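Local atomic coordinates of mannose-specific lectin 2 chain 1 (Colocasia esculenta, PDB entry 5T20), a protein that binds mannose as one chain of a heterotetrameric plant lectin and agglutinates rabbit erythrocytes. Residues D30-L35 / N43-G48. Numbering follows the deposited sequence.
Sequences DCNLVL and NTANNG. With MAN (alpha-D-mannopyranose), chain S; MAN (alpha-D-mannopyranose), chain B.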
ATOM      1  N   ASP C  30      15.354  21.060  -5.585  1.00 13.70           N
ATOM      2  CA  ASP C  30      16.798  21.034  -5.330  1.00 13.46           C
ATOM      3  C   ASP C  30      17.360  19.585  -5.290  1.00 15.48           C
ATOM      4  O   ASP C  30      18.502  19.414  -4.881  1.00 14.35           O
ATOM      5  CB  ASP C  30      17.143  21.778  -4.016  1.00 14.64           C
ATOM      6  CG  ASP C  30      16.845  21.044  -2.715  1.00 13.82           C
ATOM      7  OD1 ASP C  30      16.045  20.080  -2.734  1.00 13.21           O
ATOM      8  OD2 ASP C  30      17.406  21.430  -1.683  1.00 13.52           O
ATOM      9  N   CYS C  31      16.543  18.558  -5.652  1.00 13.71           N
ATOM     10  CA  CYS C  31      16.902  17.114  -5.727  1.00 14.35           C
ATOM     11  C   CYS C  31      16.873  16.402  -4.360  1.00 16.00           C
ATOM     12  O   CYS C  31      17.178  15.204  -4.285  1.00 15.56           O
ATOM     13  CB  CYS C  31      18.252  16.902  -6.410  1.00 16.31           C
ATOM     14  SG  CYS C  31      18.379  15.349  -7.343  1.00 20.86           S
ATOM     15  N   ASN C  32      16.573  17.118  -3.283  1.00 11.18           N
ATOM     16  CA  ASN C  32      16.528  16.455  -1.982  1.00 10.94           C
ATOM     17  C   ASN C  32      15.156  15.850  -1.768  1.00 13.99           C
ATOM     18  O   ASN C  32      14.136  16.522  -1.975  1.00 13.36           O
ATOM     19  CB  ASN C  32      16.877  17.423  -0.831  1.00 12.94           C
ATOM     20  CG  ASN C  32      17.460  16.761   0.408  1.00 18.73           C
ATOM     21  OD1 ASN C  32      17.737  15.560   0.440  1.00 13.70           O
ATOM     22  ND2 ASN C  32      17.651  17.537   1.471  1.00  8.22           N
ATOM     23  N   LEU C  33      15.118  14.561  -1.395  1.00  9.31           N
ATOM     24  CA  LEU C  33      13.846  13.885  -1.107  1.00  8.22           C
ATOM     25  C   LEU C  33      13.675  13.971   0.388  1.00 12.27           C
ATOM     26  O   LEU C  33      14.445  13.360   1.111  1.00 11.25           O
ATOM     27  CB  LEU C  33      13.837  12.431  -1.638  1.00  6.40           C
ATOM     28  CG  LEU C  33      12.620  11.543  -1.275  1.00  8.73           C
ATOM     29  CD1 LEU C  33      11.339  11.977  -2.045  1.00  6.72           C
ATOM     30  CD2 LEU C  33      12.909  10.072  -1.622  1.00  9.70           C
ATOM     31  N   VAL C  34      12.740  14.816   0.857  1.00  9.28           N
ATOM     32  CA  VAL C  34      12.621  15.114   2.279  1.00  9.31           C
ATOM     33  C   VAL C  34      11.284  14.664   2.839  1.00 12.96           C
ATOM     34  O   VAL C  34      10.234  15.035   2.309  1.00 12.91           O
ATOM     35  CB  VAL C  34      12.845  16.635   2.567  1.00 11.68           C
ATOM     36  CG1 VAL C  34      12.783  16.930   4.066  1.00 11.57           C
ATOM     37  CG2 VAL C  34      14.161  17.129   1.984  1.00 11.62           C
ATOM     38  N   LEU C  35      11.346  13.898   3.939  1.00  9.21           N
ATOM     39  CA  LEU C  35      10.193  13.433   4.704  1.00 10.08           C
ATOM     40  C   LEU C  35       9.989  14.426   5.859  1.00 13.51           C
ATOM     41  O   LEU C  35      10.562  14.269   6.934  1.00 12.47           O
ATOM     42  CB  LEU C  35      10.427  11.984   5.180  1.00 10.41           C
ATOM     43  CG  LEU C  35       9.318  11.218   5.973  1.00 16.42           C
ATOM     44  CD1 LEU C  35       7.907  11.639   5.587  1.00 17.82           C
ATOM     45  CD2 LEU C  35       9.484   9.712   5.819  1.00 16.36           C
ATOM     46  N   ASN C  43      19.417  13.322   1.510  1.00 16.43           N
ATOM     47  CA  ASN C  43      20.657  14.106   1.648  1.00 16.36           C
ATOM     48  C   ASN C  43      21.317  14.346   0.289  1.00 17.21           C
ATOM     49  O   ASN C  43      22.539  14.231   0.149  1.00 16.84           O
ATOM     50  CB  ASN C  43      21.661  13.452   2.631  1.00 20.32           C
ATOM     51  CG  ASN C  43      21.438  13.857   4.055  1.00 54.98           C
ATOM     52  OD1 ASN C  43      21.447  15.040   4.389  1.00 54.96           O
ATOM     53  ND2 ASN C  43      21.252  12.887   4.931  1.00 48.25           N
ATOM     54  N   THR C  44      20.492  14.700  -0.708  1.00 12.26           N
ATOM     55  CA  THR C  44      20.930  14.918  -2.071  1.00 10.54           C
ATOM     56  C   THR C  44      20.553  16.317  -2.560  1.00 14.46           C
ATOM     57  O   THR C  44      20.367  16.507  -3.760  1.00 14.55           O
ATOM     58  CB  THR C  44      20.367  13.801  -2.971  1.00 16.54           C
ATOM     59  OG1 THR C  44      18.970  13.688  -2.701  1.00 17.20           O
ATOM     60  CG2 THR C  44      21.050  12.451  -2.732  1.00 15.26           C
ATOM     61  N   ALA C  45      20.540  17.318  -1.658  1.00 11.99           N
ATOM     62  CA  ALA C  45      20.279  18.707  -2.027  1.00 12.15           C
ATOM     63  C   ALA C  45      21.387  19.216  -2.955  1.00 15.20           C
ATOM     64  O   ALA C  45      22.570  18.966  -2.699  1.00 16.87           O
ATOM     65  CB  ALA C  45      20.175  19.583  -0.779  1.00 12.85           C
ATOM     66  N   ASN C  46      20.991  19.888  -4.067  1.00 11.08           N
ATOM     67  CA  ASN C  46      21.865  20.446  -5.115  1.00 11.56           C
ATOM     68  C   ASN C  46      22.588  19.354  -5.941  1.00 17.37           C
ATOM     69  O   ASN C  46      23.559  19.669  -6.635  1.00 17.82           O
ATOM     70  CB  ASN C  46      22.917  21.400  -4.503  1.00 13.65           C
ATOM     71  CG  ASN C  46      22.416  22.337  -3.436  1.00 25.68           C
ATOM     72  OD1 ASN C  46      21.278  22.824  -3.488  1.00 22.97           O
ATOM     73  ND2 ASN C  46      23.229  22.522  -2.387  1.00 13.26           N
ATOM     74  N   ASN C  47      22.124  18.086  -5.885  1.00 15.79           N
ATOM     75  CA  ASN C  47      22.758  16.966  -6.620  1.00 17.33           C
ATOM     76  C   ASN C  47      22.214  16.798  -8.048  1.00 22.68           C
ATOM     77  O   ASN C  47      22.616  15.864  -8.764  1.00 23.72           O
ATOM     78  CB  ASN C  47      22.600  15.641  -5.854  1.00 17.92           C
ATOM     79  CG  ASN C  47      23.558  15.440  -4.710  1.00 33.22           C
ATOM     80  OD1 ASN C  47      23.974  16.381  -4.027  1.00 30.96           O
ATOM     81  ND2 ASN C  47      23.925  14.191  -4.471  1.00 23.14           N
ATOM     82  N   GLY C  48      21.340  17.702  -8.457  1.00 18.31           N
ATOM     83  CA  GLY C  48      20.741  17.686  -9.780  1.00 18.70           C
ATOM     84  C   GLY C  48      19.512  18.560  -9.913  1.00 23.06           C
ATOM     85  O   GLY C  48      18.998  19.104  -8.929  1.00 21.76           O
TER
HETATM   86  C1  MAN S   1      18.231  21.045   2.716  1.00 15.84           C
HETATM   87  C2  MAN S   1      17.275  21.480   1.583  1.00 14.93           C
HETATM   88  C3  MAN S   1      15.982  22.039   2.172  1.00 16.45           C
HETATM   89  C4  MAN S   1      15.393  21.034   3.150  1.00 15.95           C
HETATM   90  C5  MAN S   1      16.424  20.593   4.195  1.00 17.19           C
HETATM   91  C6  MAN S   1      15.828  19.469   5.065  1.00 21.47           C
HETATM   92  O1  MAN S   1      18.626  22.172   3.498  1.00 20.41           O
HETATM   93  O2  MAN S   1      16.956  20.340   0.766  1.00 14.66           O
HETATM   94  O3  MAN S   1      15.026  22.269   1.111  1.00 16.76           O
HETATM   95  O4  MAN S   1      14.308  21.659   3.797  1.00 15.79           O
HETATM   96  O5  MAN S   1      17.609  20.080   3.549  1.00 13.87           O
HETATM   97  O6  MAN S   1      16.761  19.101   6.091  1.00 27.08           O
HETATM   98  C1  MAN B   2      14.437  23.583   1.164  1.00 14.27           C
HETATM   99  C2  MAN B   2      13.238  23.601   0.203  1.00 14.50           C
HETATM  100  C3  MAN B   2      13.732  23.514  -1.254  1.00 15.41           C
HETATM  101  C4  MAN B   2      14.713  24.641  -1.543  1.00 15.89           C
HETATM  102  C5  MAN B   2      15.885  24.551  -0.546  1.00 15.72           C
HETATM  103  C6  MAN B   2      16.913  25.638  -0.837  1.00 18.91           C
HETATM  104  O2  MAN B   2      12.476  24.811   0.385  1.00 15.90           O
HETATM  105  O3  MAN B   2      12.619  23.665  -2.152  1.00 16.10           O
HETATM  106  O4  MAN B   2      15.180  24.531  -2.935  1.00 17.25           O
HETATM  107  O5  MAN B   2      15.411  24.642   0.830  1.00 13.84           O
HETATM  108  O6  MAN B   2      16.327  26.914  -0.578  1.00 21.05           O
HETATM  109  O   HOH W   1      19.235  23.222  -1.763  1.00 18.58           O
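Ala45 lays its CB against the carboxylate of Asp30, 3.4 Å from OD2, and against CB of Asn32 at 3.9 Å, so the methyl packs beside two of the side chains that hold the sugar. Asp30 OD2 accepts a 2.7 Å hydrogen bond from O2 of the chain S mannose and another from a water that also donates to Asn46 OD1. The other oxygen, OD1, takes the backbone N of Asn32 from above the carboxylate plane, an Asx turn that, with the bonds to OD2, restrains the carboxylate. Asn32 divides its amide between loop and ligand, its chi1 of -154° carrying CG away from the backbone N. ND2 gives a nearly straight 3.0 Å bond to the same mannose O2 and also bonds Gln41, while OD1 receives Thr44 N at 3.1 Å from well above the carbonyl plane. Thr44 OG1 donates to Cys31 O (2.8 Å) and is tied to Ser42. Asn46 N, in the type II turn from Thr44 to Asn47, reaches Asp30 O at 2.7 Å. Cys31 CB lies against Gly48 O, and its disulfide to Cys51 staples the loop's far end. Asp30 and Asn32, with Asn29 and Tyr36, belong to a mannose site built on the bulb-type lectin motif QxDxNxVxY.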